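Local coordinates for protein uncharacterized tRNA/rRNA methyltransferase HI_0380 (PDB 3ILK) that probably methylates tRNA or rRNA with S-adenosyl-L-methionine as methyl donor, as expected for a TrmH-family SPOUT methyltransferase, although its own substrate is not established, at residues I93-C98 / Y130-P135; C75-G80 / V103-K108; L5-I10 / G107-V112; M31-L36 / Y154-A159. All coordinates share one frame; numbering follows the deposited sequence.

Contact 1: residues I93-C98 / Y130-P135; sequences IEPREC and YHLNIP. With EDO (1,2-ethanediol), chain D.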
loop_
_atom_site.group_PDB
_atom_site.type_symbol
_atom_site.label_atom_id
_atom_site.label_comp_id
_atom_site.label_asym_id
_atom_site.label_seq_id
_atom_site.Cartn_x
_atom_site.Cartn_y
_atom_site.Cartn_z
ATOM N N ILE A 93 5.383 -13.599 16.629
ATOM C CA ILE A 93 4.409 -13.234 15.575
ATOM C C ILE A 93 4.917 -11.980 14.909
ATOM O O ILE A 93 5.723 -11.320 15.479
ATOM C CB ILE A 93 3.018 -12.918 16.164
ATOM C CG1 ILE A 93 3.126 -11.847 17.273
ATOM C CG2 ILE A 93 2.355 -14.177 16.683
ATOM C CD1 ILE A 93 1.802 -11.549 17.869
ATOM N N GLU A 94 4.433 -11.636 13.714
ATOM C CA GLU A 94 4.854 -10.375 13.095
ATOM C C GLU A 94 3.657 -9.412 13.084
ATOM O O GLU A 94 2.560 -9.830 13.457
ATOM C CB GLU A 94 5.401 -10.631 11.684
ATOM C CG GLU A 94 6.621 -11.565 11.716
ATOM C CD GLU A 94 6.966 -12.158 10.383
ATOM O OE1 GLU A 94 8.032 -12.780 10.318
ATOM O OE2 GLU A 94 6.213 -11.994 9.398
ATOM N N PRO A 95 3.882 -8.122 12.735
ATOM C CA PRO A 95 2.896 -7.058 12.954
ATOM C C PRO A 95 1.522 -7.258 12.310
ATOM O O PRO A 95 0.525 -6.848 12.896
ATOM C CB PRO A 95 3.570 -5.844 12.314
ATOM C CG PRO A 95 5.023 -6.092 12.541
ATOM C CD PRO A 95 5.125 -7.551 12.183
ATOM N N ARG A 96 1.471 -7.870 11.132
ATOM C CA ARG A 96 0.176 -8.124 10.501
ATOM C C ARG A 96 -0.693 -9.077 11.348
ATOM O O ARG A 96 -1.790 -8.723 11.736
ATOM C CB ARG A 96 0.359 -8.660 9.075
ATOM C CG ARG A 96 -0.817 -8.377 8.218
ATOM C CD ARG A 96 -0.444 -8.234 6.750
ATOM N NE ARG A 96 0.425 -7.078 6.510
ATOM C CZ ARG A 96 1.050 -6.820 5.352
ATOM N NH1 ARG A 96 1.809 -5.731 5.251
ATOM N NH2 ARG A 96 0.923 -7.643 4.297
ATOM N N GLU A 97 -0.201 -10.280 11.639
ATOM C CA GLU A 97 -0.946 -11.224 12.490
ATOM C C GLU A 97 -1.188 -10.599 13.850
ATOM O O GLU A 97 -2.235 -10.718 14.415
ATOM C CB GLU A 97 -0.170 -12.517 12.715
ATOM C CG GLU A 97 -1.056 -13.693 13.176
ATOM C CD GLU A 97 -0.255 -14.900 13.719
ATOM O OE1 GLU A 97 0.929 -15.092 13.315
ATOM O OE2 GLU A 97 -0.829 -15.672 14.533
ATOM N N CYS A 98 -0.191 -9.917 14.376
ATOM C CA CYS A 98 -0.358 -9.298 15.679
ATOM C C CYS A 98 -1.569 -8.323 15.726
ATOM O O CYS A 98 -2.383 -8.384 16.648
ATOM C CB CYS A 98 0.894 -8.547 16.049
ATOM S SG CYS A 98 0.672 -7.856 17.676
ATOM N N TYR A 130 2.426 -12.908 23.596
ATOM C CA TYR A 130 3.020 -13.090 22.273
ATOM C C TYR A 130 4.186 -12.144 22.156
ATOM O O TYR A 130 4.296 -11.162 22.936
ATOM C CB TYR A 130 2.023 -12.950 21.059
ATOM C CG TYR A 130 0.843 -13.920 21.108
ATOM C CD1 TYR A 130 -0.345 -13.533 21.724
ATOM C CD2 TYR A 130 0.919 -15.217 20.547
ATOM C CE1 TYR A 130 -1.433 -14.396 21.803
ATOM C CE2 TYR A 130 -0.173 -16.110 20.623
ATOM C CZ TYR A 130 -1.339 -15.683 21.250
ATOM O OH TYR A 130 -2.430 -16.501 21.334
ATOM N N HIS A 131 5.100 -12.484 21.254
ATOM C CA HIS A 131 6.320 -11.677 21.102
ATOM C C HIS A 131 6.386 -11.203 19.693
ATOM O O HIS A 131 6.336 -12.018 18.760
ATOM C CB HIS A 131 7.537 -12.477 21.491
ATOM C CG HIS A 131 7.435 -13.025 22.886
ATOM N ND1 HIS A 131 6.899 -14.267 23.160
ATOM C CD2 HIS A 131 7.679 -12.458 24.080
ATOM C CE1 HIS A 131 6.874 -14.457 24.463
ATOM N NE2 HIS A 131 7.346 -13.374 25.045
ATOM N N LEU A 132 6.514 -9.875 19.546
ATOM C CA LEU A 132 6.296 -9.212 18.271
ATOM C C LEU A 132 7.612 -8.878 17.609
ATOM O O LEU A 132 8.413 -8.125 18.153
ATOM C CB LEU A 132 5.419 -7.971 18.469
ATOM C CG LEU A 132 5.159 -7.100 17.212
ATOM C CD1 LEU A 132 4.473 -7.946 16.180
ATOM C CD2 LEU A 132 4.289 -5.857 17.561
ATOM N N ASN A 133 7.855 -9.476 16.444
ATOM C CA ASN A 133 9.103 -9.188 15.766
ATOM C C ASN A 133 8.779 -8.551 14.439
ATOM O O ASN A 133 7.904 -9.045 13.697
ATOM C CB ASN A 133 9.940 -10.466 15.555
ATOM C CG ASN A 133 11.197 -10.193 14.754
ATOM O OD1 ASN A 133 11.269 -10.509 13.568
ATOM N ND2 ASN A 133 12.164 -9.556 15.380
ATOM N N ILE A 134 9.516 -7.502 14.099
ATOM C CA ILE A 134 9.258 -6.797 12.861
ATOM C C ILE A 134 10.220 -7.315 11.800
ATOM O O ILE A 134 11.447 -7.126 11.937
ATOM C CB ILE A 134 9.438 -5.275 13.027
ATOM C CG1 ILE A 134 8.517 -4.720 14.130
ATOM C CG2 ILE A 134 9.161 -4.576 11.687
ATOM C CD1 ILE A 134 8.645 -3.171 14.400
ATOM N N PRO A 135 9.685 -7.940 10.737
ATOM C CA PRO A 135 10.568 -8.450 9.699
ATOM C C PRO A 135 11.458 -7.296 9.204
ATOM O O PRO A 135 10.968 -6.176 8.970
ATOM C CB PRO A 135 9.606 -8.835 8.589
ATOM C CG PRO A 135 8.322 -9.090 9.297
ATOM C CD PRO A 135 8.268 -8.035 10.336
HETATM C C1 EDO D . 11.074 -6.022 17.213
HETATM O O1 EDO D . 11.431 -6.436 15.893
HETATM C C2 EDO D . 12.163 -5.099 17.752
HETATM O O2 EDO D . 11.689 -3.739 17.670
#

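Contact 2: residues C75-G80 / V103-K108; sequences CSLVIG and VAYKGK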
loop_
_atom_site.group_PDB
_atom_site.type_symbol
_atom_site.label_atom_id
_atom_site.label_comp_id
_atom_site.label_asym_id
_atom_site.label_seq_id
_atom_site.Cartn_x
_atom_site.Cartn_y
_atom_site.Cartn_z
ATOM N N CYS A 75 -4.521 -4.951 31.644
ATOM C CA CYS A 75 -4.528 -5.466 30.265
ATOM C C CYS A 75 -4.365 -6.980 30.270
ATOM O O CYS A 75 -3.344 -7.492 30.751
ATOM C CB CYS A 75 -3.402 -4.843 29.451
ATOM S SG CYS A 75 -3.458 -3.056 29.401
ATOM N N SER A 76 -5.346 -7.720 29.738
ATOM C CA SER A 76 -5.246 -9.169 29.811
ATOM C C SER A 76 -4.608 -9.766 28.546
ATOM O O SER A 76 -4.397 -10.983 28.481
ATOM C CB SER A 76 -6.629 -9.788 30.109
ATOM O OG SER A 76 -7.474 -9.483 29.017
ATOM N N LEU A 77 -4.298 -8.937 27.539
ATOM C CA LEU A 77 -3.469 -9.396 26.413
ATOM C C LEU A 77 -2.271 -8.474 26.375
ATOM O O LEU A 77 -2.442 -7.307 26.247
ATOM C CB LEU A 77 -4.159 -9.296 25.056
ATOM C CG LEU A 77 -3.398 -9.664 23.735
ATOM C CD1 LEU A 77 -2.758 -11.071 23.738
ATOM C CD2 LEU A 77 -4.298 -9.524 22.436
ATOM N N VAL A 78 -1.093 -9.060 26.477
ATOM C CA VAL A 78 0.151 -8.359 26.558
ATOM C C VAL A 78 1.044 -8.820 25.402
ATOM O O VAL A 78 1.250 -10.015 25.234
ATOM C CB VAL A 78 0.809 -8.670 27.882
ATOM C CG1 VAL A 78 2.189 -7.910 28.017
ATOM C CG2 VAL A 78 -0.145 -8.276 29.038
ATOM N N ILE A 79 1.563 -7.862 24.615
ATOM C CA ILE A 79 2.378 -8.181 23.480
ATOM C C ILE A 79 3.654 -7.440 23.745
ATOM O O ILE A 79 3.603 -6.190 23.942
ATOM C CB ILE A 79 1.834 -7.623 22.160
ATOM C CG1 ILE A 79 0.414 -8.192 21.836
ATOM C CG2 ILE A 79 2.734 -8.034 20.967
ATOM C CD1 ILE A 79 0.387 -9.628 22.001
ATOM N N GLY A 80 4.780 -8.156 23.758
ATOM C CA GLY A 80 6.121 -7.426 23.865
ATOM C C GLY A 80 6.907 -7.525 22.563
ATOM O O GLY A 80 6.905 -8.560 21.889
ATOM N N VAL A 103 -7.077 -6.468 17.242
ATOM C CA VAL A 103 -8.328 -5.936 16.794
ATOM C C VAL A 103 -9.500 -6.865 17.139
ATOM O O VAL A 103 -10.611 -6.393 17.346
ATOM C CB VAL A 103 -8.296 -5.682 15.249
ATOM C CG1 VAL A 103 -9.092 -6.769 14.478
ATOM C CG2 VAL A 103 -8.853 -4.338 14.966
ATOM N N ALA A 104 -9.273 -8.176 17.205
ATOM C CA ALA A 104 -10.371 -9.085 17.613
ATOM C C ALA A 104 -10.366 -9.314 19.169
ATOM O O ALA A 104 -11.218 -10.031 19.701
ATOM C CB ALA A 104 -10.199 -10.381 16.903
ATOM N N TYR A 105 -9.407 -8.732 19.908
ATOM C CA TYR A 105 -9.304 -9.029 21.363
ATOM C C TYR A 105 -10.380 -8.317 22.204
ATOM O O TYR A 105 -10.446 -7.086 22.253
ATOM C CB TYR A 105 -7.899 -8.732 21.981
ATOM C CG TYR A 105 -7.853 -9.336 23.385
ATOM C CD1 TYR A 105 -7.909 -10.726 23.550
ATOM C CD2 TYR A 105 -7.854 -8.528 24.546
ATOM C CE1 TYR A 105 -7.893 -11.293 24.785
ATOM C CE2 TYR A 105 -7.888 -9.131 25.843
ATOM C CZ TYR A 105 -7.858 -10.482 25.933
ATOM O OH TYR A 105 -7.888 -11.103 27.140
ATOM N N LYS A 106 -11.292 -9.089 22.810
ATOM C CA LYS A 106 -12.313 -8.493 23.680
ATOM C C LYS A 106 -11.804 -8.139 25.091
ATOM O O LYS A 106 -12.276 -8.727 26.086
ATOM C CB LYS A 106 -13.548 -9.402 23.738
ATOM C CG LYS A 106 -14.143 -9.682 22.371
ATOM C CD LYS A 106 -15.452 -10.577 22.556
ATOM C CE LYS A 106 -15.459 -11.553 21.411
ATOM N NZ LYS A 106 -15.685 -10.988 20.056
ATOM N N GLY A 107 -10.877 -7.152 25.183
ATOM C CA GLY A 107 -10.368 -6.682 26.471
ATOM C C GLY A 107 -9.377 -5.578 26.174
ATOM O O GLY A 107 -9.424 -5.087 25.058
ATOM N N LYS A 108 -8.553 -5.168 27.159
ATOM C CA LYS A 108 -7.452 -4.224 26.968
ATOM C C LYS A 108 -6.160 -4.973 26.644
ATOM O O LYS A 108 -5.908 -6.053 27.201
ATOM C CB LYS A 108 -7.200 -3.402 28.253
ATOM C CG LYS A 108 -8.194 -2.280 28.537
ATOM C CD LYS A 108 -7.803 -1.567 29.836
ATOM C CE LYS A 108 -8.878 -0.617 30.279
ATOM N NZ LYS A 108 -8.539 -0.086 31.638
#

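Contact 3: residues L5-I10 / G107-V112; sequences LENIRI and GKIAIV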
loop_
_atom_site.group_PDB
_atom_site.type_symbol
_atom_site.label_atom_id
_atom_site.label_comp_id
_atom_site.label_asym_id
_atom_site.label_seq_id
_atom_site.Cartn_x
_atom_site.Cartn_y
_atom_site.Cartn_z
ATOM N N LEU A 5 -9.358 1.811 19.122
ATOM C CA LEU A 5 -7.905 1.935 19.196
ATOM C C LEU A 5 -7.490 2.430 20.607
ATOM O O LEU A 5 -6.327 2.286 21.023
ATOM C CB LEU A 5 -7.348 2.795 18.040
ATOM C CG LEU A 5 -7.427 2.188 16.626
ATOM C CD1 LEU A 5 -7.211 3.200 15.470
ATOM C CD2 LEU A 5 -6.491 1.003 16.448
ATOM N N GLU A 6 -8.480 2.956 21.344
ATOM C CA GLU A 6 -8.329 3.473 22.703
ATOM C C GLU A 6 -8.219 2.407 23.805
ATOM O O GLU A 6 -7.661 2.690 24.880
ATOM C CB GLU A 6 -9.477 4.451 23.017
ATOM C CG GLU A 6 -9.229 5.953 22.685
ATOM C CD GLU A 6 -8.961 6.251 21.186
ATOM O OE1 GLU A 6 -7.828 5.940 20.699
ATOM O OE2 GLU A 6 -9.861 6.841 20.511
ATOM N N ASN A 7 -8.753 1.207 23.568
ATOM C CA ASN A 7 -8.424 0.054 24.413
ATOM C C ASN A 7 -6.997 -0.525 24.207
ATOM O O ASN A 7 -6.728 -1.659 24.660
ATOM C CB ASN A 7 -9.484 -1.081 24.331
ATOM C CG ASN A 7 -9.467 -1.861 22.980
ATOM O OD1 ASN A 7 -10.115 -2.928 22.833
ATOM N ND2 ASN A 7 -8.746 -1.329 21.998
ATOM N N ILE A 8 -6.097 0.220 23.536
ATOM C CA ILE A 8 -4.708 -0.263 23.318
ATOM C C ILE A 8 -3.715 0.673 24.017
ATOM O O ILE A 8 -3.617 1.832 23.677
ATOM C CB ILE A 8 -4.306 -0.306 21.816
ATOM C CG1 ILE A 8 -5.244 -1.239 20.993
ATOM C CG2 ILE A 8 -2.810 -0.647 21.666
ATOM C CD1 ILE A 8 -5.255 -0.902 19.418
ATOM N N ARG A 9 -3.012 0.149 25.001
ATOM C CA ARG A 9 -1.993 0.923 25.701
ATOM C C ARG A 9 -0.650 0.639 25.064
ATOM O O ARG A 9 -0.217 -0.520 25.015
ATOM C CB ARG A 9 -1.977 0.544 27.199
ATOM C CG ARG A 9 -0.939 1.347 28.061
ATOM C CD ARG A 9 -0.983 0.955 29.532
ATOM N NE ARG A 9 -2.344 1.034 30.092
ATOM C CZ ARG A 9 -2.783 0.401 31.180
ATOM N NH1 ARG A 9 -1.995 -0.399 31.917
ATOM N NH2 ARG A 9 -4.059 0.550 31.523
ATOM N N ILE A 10 0.043 1.694 24.659
ATOM C CA ILE A 10 1.404 1.608 24.162
ATOM C C ILE A 10 2.356 1.847 25.346
ATOM O O ILE A 10 2.300 2.887 25.985
ATOM C CB ILE A 10 1.634 2.658 23.026
ATOM C CG1 ILE A 10 0.723 2.382 21.810
ATOM C CG2 ILE A 10 3.129 2.754 22.584
ATOM C CD1 ILE A 10 1.028 1.093 21.067
ATOM N N GLY A 107 -10.877 -7.152 25.183
ATOM C CA GLY A 107 -10.368 -6.682 26.471
ATOM C C GLY A 107 -9.377 -5.578 26.174
ATOM O O GLY A 107 -9.424 -5.087 25.058
ATOM N N LYS A 108 -8.553 -5.168 27.159
ATOM C CA LYS A 108 -7.452 -4.224 26.968
ATOM C C LYS A 108 -6.160 -4.973 26.644
ATOM O O LYS A 108 -5.908 -6.053 27.201
ATOM C CB LYS A 108 -7.200 -3.402 28.253
ATOM C CG LYS A 108 -8.194 -2.280 28.537
ATOM C CD LYS A 108 -7.803 -1.567 29.836
ATOM C CE LYS A 108 -8.878 -0.617 30.279
ATOM N NZ LYS A 108 -8.539 -0.086 31.638
ATOM N N ILE A 109 -5.333 -4.343 25.822
ATOM C CA ILE A 109 -4.152 -4.897 25.249
ATOM C C ILE A 109 -3.031 -3.908 25.608
ATOM O O ILE A 109 -3.182 -2.669 25.429
ATOM C CB ILE A 109 -4.313 -4.969 23.668
ATOM C CG1 ILE A 109 -5.501 -5.829 23.259
ATOM C CG2 ILE A 109 -3.007 -5.407 22.981
ATOM C CD1 ILE A 109 -6.698 -4.986 22.818
ATOM N N ALA A 110 -1.924 -4.412 26.139
ATOM C CA ALA A 110 -0.704 -3.546 26.162
ATOM C C ALA A 110 0.265 -4.033 25.082
ATOM O O ALA A 110 0.463 -5.227 24.902
ATOM C CB ALA A 110 -0.058 -3.604 27.556
ATOM N N ILE A 111 0.804 -3.136 24.285
ATOM C CA ILE A 111 1.941 -3.488 23.475
ATOM C C ILE A 111 3.171 -2.811 24.053
ATOM O O ILE A 111 3.207 -1.593 24.130
ATOM C CB ILE A 111 1.685 -3.114 22.013
ATOM C CG1 ILE A 111 0.288 -3.675 21.575
ATOM C CG2 ILE A 111 2.793 -3.657 21.148
ATOM C CD1 ILE A 111 -0.141 -3.177 20.205
ATOM N N VAL A 112 4.192 -3.613 24.395
ATOM C CA VAL A 112 5.320 -3.174 25.173
ATOM C C VAL A 112 6.501 -3.173 24.248
ATOM O O VAL A 112 6.810 -4.186 23.623
ATOM C CB VAL A 112 5.590 -4.086 26.447
ATOM C CG1 VAL A 112 6.679 -3.443 27.359
ATOM C CG2 VAL A 112 4.239 -4.303 27.258
#

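Contact 4: residues M31-L36 / Y154-A159; sequences MGLTQL and YELRMA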
loop_
_atom_site.group_PDB
_atom_site.type_symbol
_atom_site.label_atom_id
_atom_site.label_comp_id
_atom_site.label_asym_id
_atom_site.label_seq_id
_atom_site.Cartn_x
_atom_site.Cartn_y
_atom_site.Cartn_z
HETATM N N MSE A 31 -1.895 7.613 13.624
HETATM C CA MSE A 31 -2.662 6.383 13.362
HETATM C C MSE A 31 -3.892 6.254 14.240
HETATM O O MSE A 31 -4.669 5.305 14.094
HETATM C CB MSE A 31 -1.784 5.122 13.472
HETATM C CG MSE A 31 -0.686 5.070 12.436
HETATM SE SE MSE A 31 -1.337 4.958 10.603
HETATM C CE MSE A 31 -0.237 6.305 9.753
ATOM N N GLY A 32 -4.122 7.211 15.123
ATOM C CA GLY A 32 -5.356 7.161 15.925
ATOM C C GLY A 32 -5.192 6.545 17.322
ATOM O O GLY A 32 -6.200 6.352 18.022
ATOM N N LEU A 33 -3.957 6.223 17.722
ATOM C CA LEU A 33 -3.679 5.707 19.086
ATOM C C LEU A 33 -3.575 6.860 20.061
ATOM O O LEU A 33 -3.109 7.970 19.705
ATOM C CB LEU A 33 -2.397 4.854 19.142
ATOM C CG LEU A 33 -2.490 3.515 18.401
ATOM C CD1 LEU A 33 -1.165 2.758 18.431
ATOM C CD2 LEU A 33 -3.658 2.645 18.933
ATOM N N THR A 34 -4.019 6.626 21.279
ATOM C CA THR A 34 -4.013 7.702 22.286
ATOM C C THR A 34 -3.434 7.333 23.653
ATOM O O THR A 34 -3.198 8.232 24.452
ATOM C CB THR A 34 -5.443 8.190 22.554
ATOM O OG1 THR A 34 -6.233 7.050 22.909
ATOM C CG2 THR A 34 -6.060 8.838 21.303
ATOM N N GLN A 35 -3.262 6.049 23.975
ATOM C CA GLN A 35 -2.882 5.691 25.345
ATOM C C GLN A 35 -1.442 5.322 25.446
ATOM O O GLN A 35 -1.051 4.257 24.986
ATOM C CB GLN A 35 -3.661 4.510 25.876
ATOM C CG GLN A 35 -5.155 4.580 25.645
ATOM C CD GLN A 35 -5.881 5.077 26.848
ATOM O OE1 GLN A 35 -6.557 4.306 27.534
ATOM N NE2 GLN A 35 -5.724 6.366 27.151
ATOM N N LEU A 36 -0.685 6.180 26.101
ATOM C CA LEU A 36 0.733 6.039 26.231
ATOM C C LEU A 36 1.129 5.838 27.725
ATOM O O LEU A 36 0.675 6.561 28.614
ATOM C CB LEU A 36 1.435 7.301 25.641
ATOM C CG LEU A 36 2.952 7.271 25.803
ATOM C CD1 LEU A 36 3.559 6.149 24.935
ATOM C CD2 LEU A 36 3.585 8.661 25.439
ATOM N N TYR A 154 0.616 1.683 12.490
ATOM C CA TYR A 154 0.104 1.614 11.146
ATOM C C TYR A 154 -0.623 0.230 10.904
ATOM O O TYR A 154 -1.690 0.201 10.401
ATOM C CB TYR A 154 1.221 1.860 10.141
ATOM C CG TYR A 154 0.907 1.358 8.738
ATOM C CD1 TYR A 154 0.105 2.116 7.851
ATOM C CD2 TYR A 154 1.397 0.163 8.297
ATOM C CE1 TYR A 154 -0.178 1.650 6.574
ATOM C CE2 TYR A 154 1.110 -0.305 7.001
ATOM C CZ TYR A 154 0.325 0.451 6.156
ATOM O OH TYR A 154 0.044 0.026 4.874
ATOM N N GLU A 155 -0.024 -0.883 11.284
ATOM C CA GLU A 155 -0.649 -2.195 11.063
ATOM C C GLU A 155 -1.895 -2.288 11.925
ATOM O O GLU A 155 -2.896 -2.836 11.499
ATOM C CB GLU A 155 0.317 -3.353 11.392
ATOM C CG GLU A 155 1.351 -3.720 10.322
ATOM C CD GLU A 155 0.778 -4.251 9.001
ATOM O OE1 GLU A 155 1.531 -4.881 8.252
ATOM O OE2 GLU A 155 -0.419 -4.073 8.703
ATOM N N LEU A 156 -1.857 -1.703 13.119
ATOM C CA LEU A 156 -3.064 -1.599 13.934
ATOM C C LEU A 156 -4.203 -0.834 13.245
ATOM O O LEU A 156 -5.362 -1.331 13.146
ATOM C CB LEU A 156 -2.779 -1.057 15.320
ATOM C CG LEU A 156 -1.938 -1.936 16.260
ATOM C CD1 LEU A 156 -1.523 -1.037 17.419
ATOM C CD2 LEU A 156 -2.694 -3.226 16.756
ATOM N N ARG A 157 -3.886 0.325 12.695
ATOM C CA ARG A 157 -4.910 1.070 12.029
ATOM C C ARG A 157 -5.454 0.296 10.824
ATOM O O ARG A 157 -6.684 0.270 10.598
ATOM C CB ARG A 157 -4.421 2.435 11.591
ATOM C CG ARG A 157 -5.554 3.281 11.026
ATOM C CD ARG A 157 -5.172 4.732 10.716
ATOM N NE ARG A 157 -6.371 5.471 10.296
ATOM C CZ ARG A 157 -7.239 6.019 11.144
ATOM N NH1 ARG A 157 -7.043 5.950 12.447
ATOM N NH2 ARG A 157 -8.315 6.614 10.694
HETATM N N MSE A 158 -4.549 -0.326 10.058
HETATM C CA MSE A 158 -4.968 -1.108 8.867
HETATM C C MSE A 158 -5.878 -2.268 9.272
HETATM O O MSE A 158 -6.819 -2.572 8.570
HETATM C CB MSE A 158 -3.775 -1.696 8.105
HETATM C CG MSE A 158 -2.870 -0.657 7.470
HETATM SE SE MSE A 158 -3.819 0.419 6.136
HETATM C CE MSE A 158 -4.188 -1.075 4.933
ATOM N N ALA A 159 -5.557 -2.929 10.389
ATOM C CA ALA A 159 -6.407 -4.019 10.890
ATOM C C ALA A 159 -7.806 -3.495 11.249
ATOM O O ALA A 159 -8.806 -4.091 10.877
ATOM C CB ALA A 159 -5.748 -4.700 12.082
#

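Contact 1: residues I93-C98 / Y130-P135
Leu132 reaches from its strand into the first turn of helix 95-104. Its CG stands anti to the backbone N (chi1 177°), and CD1 touches the Glu94-Pro95 peptide link, 3.5 Å from Pro95 N, and also Cys98 CB at 3.6 Å. Ile93 lies on the same sheet face as Leu132. With chi1 at 53°, CG1 sits between its own N and carbonyl carbon, and CD1 comes within 3.5 Å of Tyr130 CB, the two side chains crossing almost perpendicularly. The backbones pair in parallel, Ile93 bridging Leu132. Ile93 N donates to His131 O, and Ile93 O accepts from Asn133 N at 3.0 Å in a nearly linear bond (172°). The pair forms the edge of the parallel sheet of a SPOUT-type alpha/beta domain, strand 92-93 being outermost within this chain. Glu94 then takes the N-cap position and Pro95 opens helix 95-104. The Glu94 side chain runs extended across Pro135, its CD 3.5 Å from Pro135 CG, while Pro95 CD and Pro135 CD meet tip to tip at 3.7 Å. Pro95 CG also faces Ile134 CG1, whose residue is assigned by similarity to the S-adenosyl-L-methionine site. Ile134 N donates to O1 of a 1,2-ethanediol molecule at 2.8 Å, an additive probably from the crystallisation liquor. Asn133 directs ND2 to Ser82 O, another residue of the inferred cofactor site, and His131 ND1 is bonded to Thr91 OG1. Pro95 and Pro135 also pack against Tyr154 and Met158, respectively, of the second subunit.

Contact 2: residues C75-G80 / V103-K108
Cys75 lies against Lys108, its SG 3.9 Å from Lys108 CB, where the residues leading into strand 77-81 meet the loop between helix 95-104 and strand 109-113. That loop is the return leg of a beta-alpha-beta crossover: strand 92-93, helix 95-104 and strand 109-113 follow one another, and 109-113 runs parallel to and beside 77-81. Cys75 and Lys108 both lie just before these two neighbouring strands. At Ser76 the backbone N makes a weak bond to Lys108 O, strongly bent at 121°. The serine side chain turns to Tyr105. OG takes the position between backbone N and carbonyl carbon (chi1 63°) and lies in the plane of the phenol ring, at its edge. Ser76 OG and Tyr105 OH share a short hydrogen bond of 2.5 Å, in which either could be the donor. Leu77 then starts the strand, and its N makes a second weak bond, 3.3 Å long but straighter, to the same Lys108 O, so one carbonyl oxygen receives two successive backbone N-H groups. The Lys108 amino group has its own partner outside the two segments, a salt bridge to Asp74. Leu77 CB covers one face of the Tyr105 ring nearly at its centre, 3.8 Å from the centroid and 12° off the normal, a CH-pi contact. Leu77 and Tyr105 lie alongside one another, pointing opposite ways, and Leu77 CD2 ends 3.7 Å from Tyr105 CG.

Contact 3: residues L5-I10 / G107-V112
Ile8, Arg9 and Ile10 pair with Ile109, Ala110 and Ile111 as neighbouring parallel strands in the middle of the parallel sheet of the SPOUT-type domain; the axes of 8-10 and 109-112 approach to 4.8 Å and are inclined by 22°. Backbone bonds come first. Just before the first strand, the loop residue Asn7 accepts from Ile109 N through its O; Arg9 N then donates to Ile109 O at 2.9 Å, and Ile111 N to Arg9 O, the alternation expected of parallel pairing. CA-H...O contacts fill in between, the shortest being Ala110 CA to Arg9 O at 3.3 Å. The apolar group is the isoleucine face, made of Ile8, Ile10, Ile109 and Ile111. Across it Ile8 CG2 meets Ile111 CD1 at 4.0 Å, and Ile10 CD1 approaches Ile111 CB. Helix 95-104 covers this face through Val102, which touches Ile8 and Ile109, and helix 145-169 through Leu156 on Ile111. The opposite face bears Arg9 and Ala110. There Arg9 NH1 hydrogen-bonds to the carbonyl oxygens of Ala71 and Asp73, both outside the two segments. At the strand entrance, Asn7 holds CG between its backbone N and carbonyl carbon (chi1 72°), and OD1 stands 3.2 Å from Gly107 O, two acceptors without a bond between them.

Contact 4: residues M31-L36 / Y154-A159
Met31, a selenomethionine, fills the tight part of the contact by folding against helix 145-169. Its chain bends at chi2 (-64°), which sets SE between Tyr154 and Arg157: SE is 3.7 Å from Tyr154 CA and 3.8 Å from Arg157 CD. The same atom lies at the edge of the Tyr154 ring, 5.5 Å from its centroid, a Met-aromatic contact, while Met158 CG covers one ring face from within the helix. In one of two Leu33 conformers, Leu33 CD1 and Leu156 CD1 add an apolar contact at 3.9 Å. The packing is looser on the side of Gly32 and the Arg157 head, both residues partly exposed. Here helix 18-31 stops: Gly32 takes positive phi in a Schellman motif, and the chain turns from there toward strand 35-39, which joins the parallel sheet. On this flank the only bond is from Arg157. Its chain is extended from CG to NE, and NH1 donates to Met31 O at 3.0 Å (153°). The oxygen lies in the guanidinium plane, but the donor stands above the carbonyl plane, 65° out of it. Gly32 CA passes Arg157 NH1 at 4.1 Å. The second subunit meets Met31 through its Pro135, and Tyr154 OH is bonded to its Glu155.

From the N terminus, residues 5-10, leading into strand 8-13, open contact 3, which closes a loop on residues 107-112. The chain then passes through 31-36, whose partner 154-159 lies beyond it, so contact 4 crosses contact 3. Contact 2 joins the entry to strand 77-81 with the loop after helix 95-104, ending on the same Gly107 and Lys108 as contact 3. Contact 1, linking 93-98 to 130-135, crosses contacts 2 and 3; contacts 1 and 2 nest within contact 4. In the shared parallel sheet contact 3 is central and contact 1 at the edge, while contact 4 ties the end of helix 18-31 and the loop leading to strand 35-39 to helix 145-169. Arg96 and Glu155 bridge contacts 1 and 4.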